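Local coordinates for protein tryptophanyl-tRNA synthetase (Cryptosporidium parvum Iowa II, PDB 3HV0) that probably joins L-tryptophan to its cognate tRNA at the expense of ATP, as a class I aminoacyl-tRNA synthetase, and holds tryptophan in this crystal, at residues K21-K25 against F26-L30; K140-A144 against C145-P149; P166-L169 against R170-K174; F195-P198 against A199-A202; V278-N281 against E282-R286. All coordinates share one frame; numbering follows the deposited sequence.

Contact 1: residues K21-K25 against F26-L30; sequences KLIDK and FGCKL
A Schellman motif ends the short helix 22-25, where Cys-28 N reaches back to Ile-23 O (3.2 Å) and Gly-27 N to Asp-24 O (2.7 Å). The second of these two bonds comes from well above the carbonyl plane of Asp-24 and is bent at its hydrogen, 130°. One residue earlier Phe-26 N still makes a regular helical bond to Leu-22 O (2.9 Å). Gly-27 turns the chain with a positive phi of 109°, a backbone shape that glycine takes without strain. The motif thus takes the chain from a helix into strand 29-30, an outermost strand of the mixed sheet, which pairs antiparallel with strand 56-60 through Lys-29 and His-59. Cys-28 lays its CB against Ile-23 O at 3.2 Å, and CG1 of Ile-23 faces the same CB at 4.2 Å. Past the turn Leu-30 crosses Ile-23 at about a right angle, its CD1 meeting CG2 of Ile-23 at 4.0 Å. The chi1 of Ile-23, -154°, sets CG2 between the backbone N and the carbonyl carbon, and the buried side chain also rests on Leu-57 and Ser-58. At the other end of the turn the Phe-26 ring lies back along the helix, its CD1 3.5 Å from Leu-22 O, an oblique approach.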
loop_
_atom_site.group_PDB
_atom_site.type_symbol
_atom_site.label_atom_id
_atom_site.label_comp_id
_atom_site.label_asym_id
_atom_site.label_seq_id
_atom_site.Cartn_x
_atom_site.Cartn_y
_atom_site.Cartn_z
ATOM N N LYS A 21 2.727 -2.493 35.716
ATOM C CA LYS A 21 1.264 -2.508 35.845
ATOM C C LYS A 21 0.612 -2.250 34.489
ATOM O O LYS A 21 -0.393 -2.876 34.146
ATOM C CB LYS A 21 0.798 -1.471 36.872
ATOM C CG LYS A 21 -0.468 -1.873 37.642
ATOM C CD LYS A 21 -0.150 -2.678 38.912
ATOM C CE LYS A 21 0.645 -3.954 38.618
ATOM N NZ LYS A 21 0.716 -4.864 39.786
ATOM N N LEU A 22 1.181 -1.319 33.726
ATOM C CA LEU A 22 0.832 -1.159 32.315
ATOM C C LEU A 22 1.100 -2.455 31.552
ATOM O O LEU A 22 0.294 -2.871 30.715
ATOM C CB LEU A 22 1.612 0.005 31.674
ATOM C CG LEU A 22 3.128 -0.099 31.411
ATOM C CD1 LEU A 22 3.571 0.965 30.410
ATOM C CD2 LEU A 22 3.950 0.001 32.700
ATOM N N ILE A 23 2.232 -3.090 31.861
ATOM C CA ILE A 23 2.683 -4.286 31.151
ATOM C C ILE A 23 1.662 -5.419 31.300
ATOM O O ILE A 23 1.450 -6.189 30.363
ATOM C CB ILE A 23 4.101 -4.731 31.626
ATOM C CG1 ILE A 23 4.837 -5.512 30.534
ATOM C CG2 ILE A 23 4.019 -5.558 32.898
ATOM C CD1 ILE A 23 6.305 -5.735 30.838
ATOM N N ASP A 24 1.017 -5.494 32.461
ATOM C CA ASP A 24 -0.061 -6.452 32.681
ATOM C C ASP A 24 -1.344 -5.983 31.991
ATOM O O ASP A 24 -1.995 -6.770 31.303
ATOM C CB ASP A 24 -0.325 -6.647 34.174
ATOM C CG ASP A 24 0.893 -7.177 34.936
ATOM O OD1 ASP A 24 1.964 -7.403 34.318
ATOM O OD2 ASP A 24 0.766 -7.363 36.167
ATOM N N LYS A 25 -1.694 -4.705 32.181
ATOM C CA LYS A 25 -2.896 -4.090 31.569
ATOM C C LYS A 25 -2.995 -4.323 30.067
ATOM O O LYS A 25 -4.080 -4.592 29.546
ATOM C CB LYS A 25 -2.926 -2.576 31.819
ATOM C CG LYS A 25 -3.884 -1.811 30.894
ATOM C CD LYS A 25 -4.148 -0.393 31.369
ATOM C CE LYS A 25 -5.265 0.255 30.558
ATOM N NZ LYS A 25 -5.665 1.577 31.107
ATOM N N PHE A 26 -1.868 -4.173 29.376
ATOM C CA PHE A 26 -1.791 -4.440 27.941
ATOM C C PHE A 26 -2.178 -5.881 27.631
ATOM O O PHE A 26 -2.713 -6.156 26.567
ATOM C CB PHE A 26 -0.376 -4.157 27.415
ATOM C CG PHE A 26 -0.134 -2.714 27.025
ATOM C CD1 PHE A 26 -0.822 -1.667 27.641
ATOM C CD2 PHE A 26 0.814 -2.406 26.047
ATOM C CE1 PHE A 26 -0.583 -0.348 27.274
ATOM C CE2 PHE A 26 1.059 -1.088 25.676
ATOM C CZ PHE A 26 0.362 -0.058 26.292
ATOM N N GLY A 27 -1.910 -6.787 28.567
ATOM C CA GLY A 27 -2.233 -8.200 28.410
ATOM C C GLY A 27 -1.008 -9.076 28.225
ATOM O O GLY A 27 -1.123 -10.206 27.755
ATOM N N CYS A 28 0.163 -8.566 28.602
ATOM C CA CYS A 28 1.406 -9.320 28.476
ATOM C C CYS A 28 1.584 -10.249 29.659
ATOM O O CYS A 28 0.836 -10.180 30.623
ATOM C CB CYS A 28 2.610 -8.380 28.364
ATOM S SG CYS A 28 2.414 -7.079 27.111
ATOM N N LYS A 29 2.565 -11.134 29.554
ATOM C CA LYS A 29 2.969 -12.010 30.647
ATOM C C LYS A 29 4.460 -11.799 30.890
ATOM O O LYS A 29 5.212 -11.570 29.955
ATOM C CB LYS A 29 2.707 -13.477 30.281
ATOM C CG LYS A 29 1.393 -14.037 30.797
ATOM C CD LYS A 29 0.784 -15.065 29.840
ATOM C CE LYS A 29 -0.630 -15.492 30.288
ATOM N NZ LYS A 29 -1.570 -15.711 29.131
ATOM N N LEU A 30 4.884 -11.871 32.142
ATOM C CA LEU A 30 6.302 -11.871 32.446
ATOM C C LEU A 30 6.904 -13.247 32.176
ATOM O O LEU A 30 6.267 -14.279 32.374
ATOM C CB LEU A 30 6.560 -11.432 33.880
ATOM C CG LEU A 30 6.906 -9.955 34.049
ATOM C CD1 LEU A 30 5.939 -9.062 33.305
ATOM C CD2 LEU A 30 6.963 -9.597 35.527
#

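Contact 2: residues K140-A144 against C145-P149; sequences KDIIA and CGFDP
Cys-145 and Gly-146 bond back to the end of helix 128-143 through their backbone N-H groups. Cys-145 N donates to Ile-142 O (3.1 Å) and Gly-146 N to Ile-143 O (3.0 Å), the latter closing a type I beta turn from Ile-143 to Gly-146. Both bonds are fairly straight at the hydrogen, yet both donors stand well above the plane of the carbonyl they use. Gly-146 then leaves helical angles with a positive phi of 88°. Among side-chain contacts with polar atoms, Ile-142 O is the common point: the rim of the Phe-147 ring, through CE1, lies 3.3 Å from it, with the oxygen near the ring plane. Cys-145 SG sits 3.6 Å from that oxygen and 3.7 Å from Asp-141 O. The apolar contact is CG2 of Ile-142 on Phe-147 CE1 at 3.8 Å; a chi1 of -72° in Ile-142 turns this methyl anti to the backbone N. Phe-147 also packs on Lys-100 and Gln-103 of helix 93-106, while Asp-141 forms a salt bridge with Arg-366. The carbonyl of buried Ile-142 has one N-H above its plane and an aromatic edge near it, whose C-H groups carry slight positive charge and probably suit it electrostatically.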
loop_
_atom_site.group_PDB
_atom_site.type_symbol
_atom_site.label_atom_id
_atom_site.label_comp_id
_atom_site.label_asym_id
_atom_site.label_seq_id
_atom_site.Cartn_x
_atom_site.Cartn_y
_atom_site.Cartn_z
ATOM N N LYS A 140 23.606 -2.913 6.510
ATOM C CA LYS A 140 24.998 -3.244 6.785
ATOM C C LYS A 140 25.250 -3.402 8.289
ATOM O O LYS A 140 25.924 -4.350 8.729
ATOM C CB LYS A 140 25.945 -2.172 6.215
ATOM C CG LYS A 140 25.921 -2.036 4.705
ATOM C CD LYS A 140 26.741 -0.842 4.227
ATOM C CE LYS A 140 27.102 -1.002 2.750
ATOM N NZ LYS A 140 27.783 0.187 2.156
ATOM N N ASP A 141 24.733 -2.464 9.073
ATOM C CA ASP A 141 24.826 -2.573 10.522
ATOM C C ASP A 141 24.093 -3.824 10.986
ATOM O O ASP A 141 24.512 -4.482 11.923
ATOM C CB ASP A 141 24.163 -1.380 11.215
ATOM C CG ASP A 141 24.818 -0.055 10.904
ATOM O OD1 ASP A 141 24.111 0.978 11.007
ATOM O OD2 ASP A 141 26.019 -0.028 10.584
ATOM N N ILE A 142 22.958 -4.118 10.351
ATOM C CA ILE A 142 22.158 -5.270 10.757
ATOM C C ILE A 142 22.917 -6.556 10.442
ATOM O O ILE A 142 23.053 -7.418 11.315
ATOM C CB ILE A 142 20.750 -5.251 10.146
ATOM C CG1 ILE A 142 19.927 -4.157 10.827
ATOM C CG2 ILE A 142 20.052 -6.613 10.316
ATOM C CD1 ILE A 142 18.627 -3.824 10.153
ATOM N N ILE A 143 23.454 -6.657 9.229
ATOM C CA ILE A 143 24.225 -7.846 8.815
ATOM C C ILE A 143 25.498 -8.006 9.653
ATOM O O ILE A 143 25.955 -9.129 9.911
ATOM C CB ILE A 143 24.582 -7.794 7.314
ATOM C CG1 ILE A 143 23.311 -7.898 6.466
ATOM C CG2 ILE A 143 25.547 -8.912 6.929
ATOM C CD1 ILE A 143 23.461 -7.335 5.082
ATOM N N ALA A 144 26.051 -6.879 10.096
ATOM C CA ALA A 144 27.248 -6.887 10.951
ATOM C C ALA A 144 27.052 -7.576 12.312
ATOM O O ALA A 144 28.016 -7.785 13.016
ATOM C CB ALA A 144 27.778 -5.453 11.148
ATOM N N CYS A 145 25.817 -7.909 12.684
ATOM C CA CYS A 145 25.548 -8.668 13.914
ATOM C C CYS A 145 25.797 -10.178 13.769
ATOM O O CYS A 145 25.668 -10.940 14.736
ATOM C CB CYS A 145 24.102 -8.440 14.368
ATOM S SG CYS A 145 23.608 -6.676 14.752
ATOM N N GLY A 146 26.120 -10.623 12.558
ATOM C CA GLY A 146 26.499 -12.015 12.317
ATOM C C GLY A 146 25.366 -12.976 12.014
ATOM O O GLY A 146 25.472 -14.167 12.305
ATOM N N PHE A 147 24.290 -12.477 11.409
ATOM C CA PHE A 147 23.192 -13.335 10.978
ATOM C C PHE A 147 23.652 -14.236 9.841
ATOM O O PHE A 147 24.537 -13.864 9.074
ATOM C CB PHE A 147 22.007 -12.519 10.493
ATOM C CG PHE A 147 21.349 -11.707 11.565
ATOM C CD1 PHE A 147 21.455 -10.319 11.570
ATOM C CD2 PHE A 147 20.606 -12.318 12.556
ATOM C CE1 PHE A 147 20.841 -9.557 12.563
ATOM C CE2 PHE A 147 19.993 -11.568 13.552
ATOM C CZ PHE A 147 20.112 -10.170 13.545
ATOM N N ASP A 148 23.033 -15.411 9.739
ATOM C CA ASP A 148 23.341 -16.374 8.674
ATOM C C ASP A 148 22.493 -16.017 7.458
ATOM O O ASP A 148 21.276 -15.972 7.572
ATOM C CB ASP A 148 23.034 -17.799 9.158
ATOM C CG ASP A 148 23.502 -18.880 8.197
ATOM O OD1 ASP A 148 23.740 -18.603 6.992
ATOM O OD2 ASP A 148 23.625 -20.041 8.661
ATOM N N PRO A 149 23.132 -15.765 6.295
ATOM C CA PRO A 149 22.395 -15.432 5.073
ATOM C C PRO A 149 21.552 -16.579 4.521
ATOM O O PRO A 149 20.557 -16.329 3.842
ATOM C CB PRO A 149 23.500 -15.051 4.084
ATOM C CG PRO A 149 24.678 -15.710 4.572
ATOM C CD PRO A 149 24.584 -15.701 6.060
#

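Contact 3: residues P166-L169 against R170-K174; sequences PDIL and RIEKK
Asp-167 and Arg-170 form a salt bridge one helical turn apart, with Arg-170 NH1 donating to Asp-167 OD1 at 3.0 Å. The oxygen lies in the guanidinium plane, at its edge, whereas the nitrogen approaches from above the carboxylate, and the two planes stand 58° apart. The carboxylate has further partners: Tyr-246 OH bonds to OD1, and the hydroxyls of Ser-208 and Ser-209 to OD2, bonds on both oxygens that should hold its rotation. Arg-170 stretches its chain from CG to NE across Pro-166 O, with CG at 3.3 Å, and brings NH1 to 3.5 Å from Pro-166 CB. Four successive helical bonds join the segments, from Arg-170 N to Pro-166 O through Lys-173 N to Leu-169 O. On another side Ile-168 and Glu-172 lie alongside each other, pointing the same way, with CG2 of Ile-168 3.2 Å from Glu-172 OE2. Ile-171 places CG1 3.2 Å from Asp-167 O. Helix 157-174 packs here on helix 192-202 through Ile-168, Ile-171 and Glu-172, and on the second subunit through Leu-169 and Arg-170, which meet its Asp-117 and Phe-120, and through Lys-173 NZ, bound by its Phe-120 and Lys-123 carbonyls.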
loop_
_atom_site.group_PDB
_atom_site.type_symbol
_atom_site.label_atom_id
_atom_site.label_comp_id
_atom_site.label_asym_id
_atom_site.label_seq_id
_atom_site.Cartn_x
_atom_site.Cartn_y
_atom_site.Cartn_z
ATOM N N PRO A 166 -1.048 -8.290 -0.595
ATOM C CA PRO A 166 -2.277 -9.060 -0.369
ATOM C C PRO A 166 -2.670 -9.172 1.099
ATOM O O PRO A 166 -3.838 -9.016 1.429
ATOM C CB PRO A 166 -1.944 -10.441 -0.964
ATOM C CG PRO A 166 -0.930 -10.162 -1.991
ATOM C CD PRO A 166 -0.095 -9.040 -1.425
ATOM N N ASP A 167 -1.703 -9.398 1.977
ATOM C CA ASP A 167 -1.991 -9.499 3.400
ATOM C C ASP A 167 -2.233 -8.130 4.002
ATOM O O ASP A 167 -2.983 -8.012 4.943
ATOM C CB ASP A 167 -0.859 -10.200 4.135
ATOM C CG ASP A 167 -0.868 -11.707 3.938
ATOM O OD1 ASP A 167 -1.906 -12.255 3.506
ATOM O OD2 ASP A 167 0.169 -12.356 4.244
ATOM N N ILE A 168 -1.604 -7.088 3.469
ATOM C CA ILE A 168 -1.904 -5.724 3.927
ATOM C C ILE A 168 -3.382 -5.455 3.709
ATOM O O ILE A 168 -4.085 -5.008 4.605
ATOM C CB ILE A 168 -1.063 -4.657 3.195
ATOM C CG1 ILE A 168 0.425 -4.782 3.597
ATOM C CG2 ILE A 168 -1.609 -3.231 3.489
ATOM C CD1 ILE A 168 1.385 -4.104 2.646
ATOM N N LEU A 169 -3.851 -5.758 2.508
ATOM C CA LEU A 169 -5.248 -5.534 2.124
ATOM C C LEU A 169 -6.243 -6.343 2.978
ATOM O O LEU A 169 -7.315 -5.845 3.344
ATOM C CB LEU A 169 -5.429 -5.842 0.630
ATOM C CG LEU A 169 -4.849 -4.806 -0.344
ATOM C CD1 LEU A 169 -4.842 -5.349 -1.768
ATOM C CD2 LEU A 169 -5.630 -3.476 -0.271
ATOM N N ARG A 170 -5.881 -7.590 3.281
ATOM C CA ARG A 170 -6.698 -8.481 4.108
ATOM C C ARG A 170 -6.800 -8.026 5.562
ATOM O O ARG A 170 -7.847 -8.146 6.190
ATOM C CB ARG A 170 -6.126 -9.891 4.077
ATOM C CG ARG A 170 -6.394 -10.626 2.796
ATOM C CD ARG A 170 -5.570 -11.908 2.721
ATOM N NE ARG A 170 -5.698 -12.568 1.414
ATOM C CZ ARG A 170 -4.681 -12.983 0.651
ATOM N NH1 ARG A 170 -3.433 -12.839 1.036
ATOM N NH2 ARG A 170 -4.918 -13.563 -0.515
ATOM N N ILE A 171 -5.714 -7.511 6.102
ATOM C CA ILE A 171 -5.728 -6.901 7.436
ATOM C C ILE A 171 -6.551 -5.604 7.440
ATOM O O ILE A 171 -7.308 -5.351 8.353
ATOM C CB ILE A 171 -4.305 -6.572 7.908
ATOM C CG1 ILE A 171 -3.483 -7.858 8.104
ATOM C CG2 ILE A 171 -4.352 -5.763 9.209
ATOM C CD1 ILE A 171 -1.991 -7.620 8.091
ATOM N N GLU A 172 -6.398 -4.788 6.409
ATOM C CA GLU A 172 -7.064 -3.482 6.358
ATOM C C GLU A 172 -8.570 -3.597 6.294
ATOM O O GLU A 172 -9.283 -2.814 6.924
ATOM C CB GLU A 172 -6.527 -2.655 5.194
ATOM C CG GLU A 172 -5.160 -2.135 5.500
ATOM C CD GLU A 172 -4.522 -1.361 4.383
ATOM O OE1 GLU A 172 -5.062 -1.303 3.254
ATOM O OE2 GLU A 172 -3.425 -0.811 4.661
ATOM N N LYS A 173 -9.052 -4.612 5.583
ATOM C CA LYS A 173 -10.492 -4.828 5.421
ATOM C C LYS A 173 -11.164 -5.228 6.733
ATOM O O LYS A 173 -12.367 -5.035 6.899
ATOM C CB LYS A 173 -10.729 -5.920 4.381
ATOM C CG LYS A 173 -12.130 -5.973 3.828
ATOM C CD LYS A 173 -12.200 -7.068 2.789
ATOM C CE LYS A 173 -13.594 -7.281 2.267
ATOM N NZ LYS A 173 -13.530 -8.148 1.063
ATOM N N LYS A 174 -10.373 -5.769 7.656
ATOM C CA LYS A 174 -10.877 -6.242 8.940
ATOM C C LYS A 174 -10.729 -5.230 10.086
ATOM O O LYS A 174 -11.245 -5.480 11.175
ATOM C CB LYS A 174 -10.175 -7.545 9.336
ATOM C CG LYS A 174 -10.464 -8.715 8.429
ATOM C CD LYS A 174 -11.908 -9.171 8.545
ATOM C CE LYS A 174 -12.214 -10.356 7.644
ATOM N NZ LYS A 174 -13.605 -10.821 7.867
#

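Contact 4: residues F195-P198 against A199-A202; sequences FAFP and AVQA. With TRP (tryptophan), chain C.
Ala-199, next after Pro-198 in helix 192-202, packs its methyl on Ile-168 and Glu-172 of helix 157-174. Pro-198 has no N-H to give to the preceding turn, and the helix is kinked there. Val-200 comes next. Its N makes only a weak, bent bond to Phe-197 O, 119° at the hydrogen, while its side chain crosses the Phe-197 ring at about a right angle with CB 3.7 Å from Phe-197 CD1. The phenyl group reaches this place because its CG stands anti to the backbone N (chi1 173°), swung forward beside the carbonyl carbon and along the next turn. Gln-201 N bonds to the same Phe-197 O at 3.2 Å, and this N also lies over one face of the Phe-197 ring, 4.2 Å above its plane and toward the rim. From there the Gln-201 side chain, bent at its second torsion, passes the ring, with CB 3.8 Å from Phe-197 CZ, to the bound tryptophan, where its CG lies 3.6 Å from the indole NE1. Ala-202 completes the turn, N to Pro-198 O at 2.8 Å, and rests on Met-236 and Val-237. Gln-201 belongs to the tryptophan pocket, in which Tyr-78 OH and Glu-118 OE1 hydrogen-bond the ligand; the arrangement is a kinked helix with one side chain lining the amino-acid site of a class I synthetase.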
loop_
_atom_site.group_PDB
_atom_site.type_symbol
_atom_site.label_atom_id
_atom_site.label_comp_id
_atom_site.label_asym_id
_atom_site.label_seq_id
_atom_site.Cartn_x
_atom_site.Cartn_y
_atom_site.Cartn_z
ATOM N N PHE A 195 -2.513 6.188 9.253
ATOM C CA PHE A 195 -3.551 5.163 9.367
ATOM C C PHE A 195 -3.253 3.913 8.541
ATOM O O PHE A 195 -3.594 2.808 8.972
ATOM C CB PHE A 195 -4.907 5.734 8.967
ATOM C CG PHE A 195 -5.440 6.722 9.942
ATOM C CD1 PHE A 195 -6.265 6.312 10.965
ATOM C CD2 PHE A 195 -5.096 8.065 9.855
ATOM C CE1 PHE A 195 -6.750 7.219 11.880
ATOM C CE2 PHE A 195 -5.572 8.973 10.764
ATOM C CZ PHE A 195 -6.407 8.554 11.777
ATOM N N ALA A 196 -2.613 4.083 7.375
ATOM C CA ALA A 196 -2.377 2.963 6.434
ATOM C C ALA A 196 -1.164 2.074 6.754
ATOM O O ALA A 196 -1.054 0.996 6.172
ATOM C CB ALA A 196 -2.255 3.473 5.002
ATOM N N PHE A 197 -0.260 2.526 7.627
ATOM C CA PHE A 197 1.008 1.827 7.848
ATOM C C PHE A 197 0.965 0.603 8.789
ATOM O O PHE A 197 1.687 -0.363 8.578
ATOM C CB PHE A 197 2.148 2.770 8.314
ATOM C CG PHE A 197 3.398 2.006 8.702
ATOM C CD1 PHE A 197 4.156 1.378 7.722
ATOM C CD2 PHE A 197 3.725 1.795 10.044
ATOM C CE1 PHE A 197 5.251 0.594 8.070
ATOM C CE2 PHE A 197 4.821 1.011 10.397
ATOM C CZ PHE A 197 5.581 0.412 9.413
ATOM N N PRO A 198 0.148 0.641 9.846
ATOM C CA PRO A 198 0.141 -0.504 10.742
ATOM C C PRO A 198 -0.013 -1.866 10.051
ATOM O O PRO A 198 0.686 -2.845 10.420
ATOM C CB PRO A 198 -1.037 -0.208 11.639
ATOM C CG PRO A 198 -1.064 1.252 11.736
ATOM C CD PRO A 198 -0.632 1.765 10.404
ATOM N N ALA A 199 -0.869 -1.939 9.035
ATOM C CA ALA A 199 -1.028 -3.200 8.290
ATOM C C ALA A 199 0.281 -3.620 7.616
ATOM O O ALA A 199 0.600 -4.804 7.543
ATOM C CB ALA A 199 -2.116 -3.098 7.270
ATOM N N VAL A 200 1.046 -2.642 7.138
ATOM C CA VAL A 200 2.356 -2.923 6.522
ATOM C C VAL A 200 3.312 -3.578 7.502
ATOM O O VAL A 200 4.034 -4.503 7.137
ATOM C CB VAL A 200 2.996 -1.660 5.928
ATOM C CG1 VAL A 200 4.317 -1.979 5.239
ATOM C CG2 VAL A 200 2.051 -1.021 4.944
ATOM N N GLN A 201 3.292 -3.131 8.753
ATOM C CA GLN A 201 4.143 -3.736 9.774
ATOM C C GLN A 201 3.604 -5.037 10.302
ATOM O O GLN A 201 4.365 -5.881 10.739
ATOM C CB GLN A 201 4.317 -2.810 10.953
ATOM C CG GLN A 201 5.260 -3.370 11.986
ATOM C CD GLN A 201 6.011 -2.344 12.736
ATOM O OE1 GLN A 201 6.353 -2.559 13.879
ATOM N NE2 GLN A 201 6.272 -1.219 12.118
ATOM N N ALA A 202 2.284 -5.167 10.325
ATOM C CA ALA A 202 1.638 -6.401 10.748
ATOM C C ALA A 202 1.936 -7.559 9.791
ATOM O O ALA A 202 2.261 -8.647 10.229
ATOM C CB ALA A 202 0.158 -6.191 10.868
HETATM N N TRP C . 8.530 0.525 13.119
HETATM C CA TRP C . 9.646 -0.117 13.874
HETATM C C TRP C . 10.558 0.951 14.459
HETATM O O TRP C . 10.555 2.102 13.985
HETATM C CB TRP C . 10.451 -1.102 13.003
HETATM C CG TRP C . 9.833 -2.477 12.907
HETATM C CD1 TRP C . 9.159 -3.008 11.834
HETATM C CD2 TRP C . 9.845 -3.506 13.910
HETATM N NE1 TRP C . 8.759 -4.288 12.111
HETATM C CE2 TRP C . 9.153 -4.614 13.381
HETATM C CE3 TRP C . 10.371 -3.597 15.195
HETATM C CZ2 TRP C . 8.975 -5.796 14.096
HETATM C CZ3 TRP C . 10.189 -4.770 15.904
HETATM C CH2 TRP C . 9.484 -5.854 15.354
HETATM O OXT TRP C . 11.293 0.657 15.420
#

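Contact 5: residues V278-N281 against E282-R286; sequences VNDN and EESIR
Asn-281 leads into helix 282-292 with an extended backbone (psi 170°), and Glu-282 begins the helical run. Asn-281 is the N-cap: its OD1 accepts from Ser-284 N at 2.7 Å, while its main-chain O receives Ile-285 N at 3.1 Å, the first regular bond of the helix. The side-chain oxygen thus takes up a first-turn N-H that has no carbonyl of a preceding turn to bond to, while the main-chain oxygen starts the regular series. The capping bond is almost perfectly straight, 170° at the hydrogen, and Ser-284 N lies nearly on the extension of the side-chain C=O. The amide is carried there by a chi1 of 61°, which tucks CG between the backbone N and the carbonyl carbon, bringing OD1 to the N-H of Ser-284. Asp-280, one residue before the cap, directs its side chain to the same turn: its CB lies 3.9 Å from Ile-285 CG1, and its CG 3.7 Å from Ser-284 CB. The carboxylate finds its strongest partner further along the helix, where OD2 makes a salt bridge with Lys-288 NZ, and it also accepts from Phe-277 N. Ile-285 turns onto Val-356 and Thr-359 of helix 344-367, so the capped turn is seated against that long helix. Beside the capping bond, Ser-284 CB lies 3.3 Å from Asn-281 OD1.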
loop_
_atom_site.group_PDB
_atom_site.type_symbol
_atom_site.label_atom_id
_atom_site.label_comp_id
_atom_site.label_asym_id
_atom_site.label_seq_id
_atom_site.Cartn_x
_atom_site.Cartn_y
_atom_site.Cartn_z
ATOM N N VAL A 278 26.647 3.016 16.486
ATOM C CA VAL A 278 27.625 1.933 16.291
ATOM C C VAL A 278 28.841 2.345 15.468
ATOM O O VAL A 278 29.857 1.660 15.519
ATOM C CB VAL A 278 27.001 0.675 15.640
ATOM C CG1 VAL A 278 25.933 0.080 16.541
ATOM C CG2 VAL A 278 26.446 1.004 14.279
ATOM N N ASN A 279 28.740 3.440 14.710
ATOM C CA ASN A 279 29.885 3.977 13.963
ATOM C C ASN A 279 30.586 5.161 14.647
ATOM O O ASN A 279 31.358 5.877 14.007
ATOM C CB ASN A 279 29.464 4.373 12.551
ATOM C CG ASN A 279 28.571 5.598 12.522
ATOM O OD1 ASN A 279 27.883 5.909 13.491
ATOM N ND2 ASN A 279 28.569 6.290 11.396
ATOM N N ASP A 280 30.321 5.367 15.936
ATOM C CA ASP A 280 31.013 6.404 16.706
ATOM C C ASP A 280 32.433 5.961 17.049
ATOM O O ASP A 280 32.666 4.805 17.417
ATOM C CB ASP A 280 30.265 6.741 18.009
ATOM C CG ASP A 280 29.236 7.850 17.843
ATOM O OD1 ASP A 280 29.259 8.569 16.826
ATOM O OD2 ASP A 280 28.409 8.019 18.763
ATOM N N ASN A 281 33.374 6.895 16.927
ATOM C CA ASN A 281 34.749 6.658 17.355
ATOM C C ASN A 281 34.860 6.792 18.874
ATOM O O ASN A 281 33.927 7.246 19.525
ATOM C CB ASN A 281 35.736 7.591 16.621
ATOM C CG ASN A 281 35.477 9.067 16.887
ATOM O OD1 ASN A 281 34.950 9.445 17.933
ATOM N ND2 ASN A 281 35.870 9.914 15.942
ATOM N N GLU A 282 36.012 6.408 19.416
ATOM C CA GLU A 282 36.274 6.459 20.864
ATOM C C GLU A 282 35.995 7.836 21.476
ATOM O O GLU A 282 35.420 7.938 22.552
ATOM C CB GLU A 282 37.729 6.058 21.160
ATOM C CG GLU A 282 37.946 5.476 22.557
ATOM C CD GLU A 282 39.334 4.867 22.754
ATOM O OE1 GLU A 282 40.158 4.908 21.812
ATOM O OE2 GLU A 282 39.600 4.339 23.857
ATOM N N GLU A 283 36.399 8.893 20.787
ATOM C CA GLU A 283 36.248 10.245 21.321
ATOM C C GLU A 283 34.780 10.651 21.394
ATOM O O GLU A 283 34.336 11.189 22.407
ATOM C CB GLU A 283 37.058 11.261 20.503
ATOM C CG GLU A 283 38.559 11.307 20.852
ATOM C CD GLU A 283 39.377 10.154 20.270
ATOM O OE1 GLU A 283 38.847 9.371 19.439
ATOM O OE2 GLU A 283 40.571 10.047 20.641
ATOM N N SER A 284 34.033 10.392 20.325
ATOM C CA SER A 284 32.577 10.615 20.323
ATOM C C SER A 284 31.891 9.919 21.496
ATOM O O SER A 284 31.048 10.510 22.169
ATOM C CB SER A 284 31.943 10.134 19.011
ATOM O OG SER A 284 31.681 11.226 18.145
ATOM N N ILE A 285 32.258 8.659 21.719
ATOM C CA ILE A 285 31.698 7.849 22.791
ATOM C C ILE A 285 31.985 8.466 24.168
ATOM O O ILE A 285 31.055 8.706 24.947
ATOM C CB ILE A 285 32.225 6.390 22.711
ATOM C CG1 ILE A 285 31.563 5.670 21.525
ATOM C CG2 ILE A 285 31.989 5.636 24.029
ATOM C CD1 ILE A 285 31.959 4.213 21.372
ATOM N N ARG A 286 33.260 8.740 24.456
ATOM C CA ARG A 286 33.650 9.331 25.752
ATOM C C ARG A 286 32.959 10.667 25.969
ATOM O O ARG A 286 32.477 10.957 27.057
ATOM C CB ARG A 286 35.160 9.509 25.862
#

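How the contacts relate
From the N terminus, each contact is local and complete before the next begins, so none nests in or crosses another. Contact 1 passes from a short helix to an outermost strand of the sheet, and contact 2 leads helix 128-143 toward strand 152-156 at the other edge; their centres are about 32 Å apart, on opposite sides of the chain's centre. Contacts 3 and 4 are turns within two helices that pack together, centres about 9 Å apart, with Ile-171 CD1 3.8 Å from Ala-202 CB, and both touch the second subunit. Contact 5 starts helix 282-292 and meets contact 2, where Val-278 packs on Asp-141; helix 344-367 touches both.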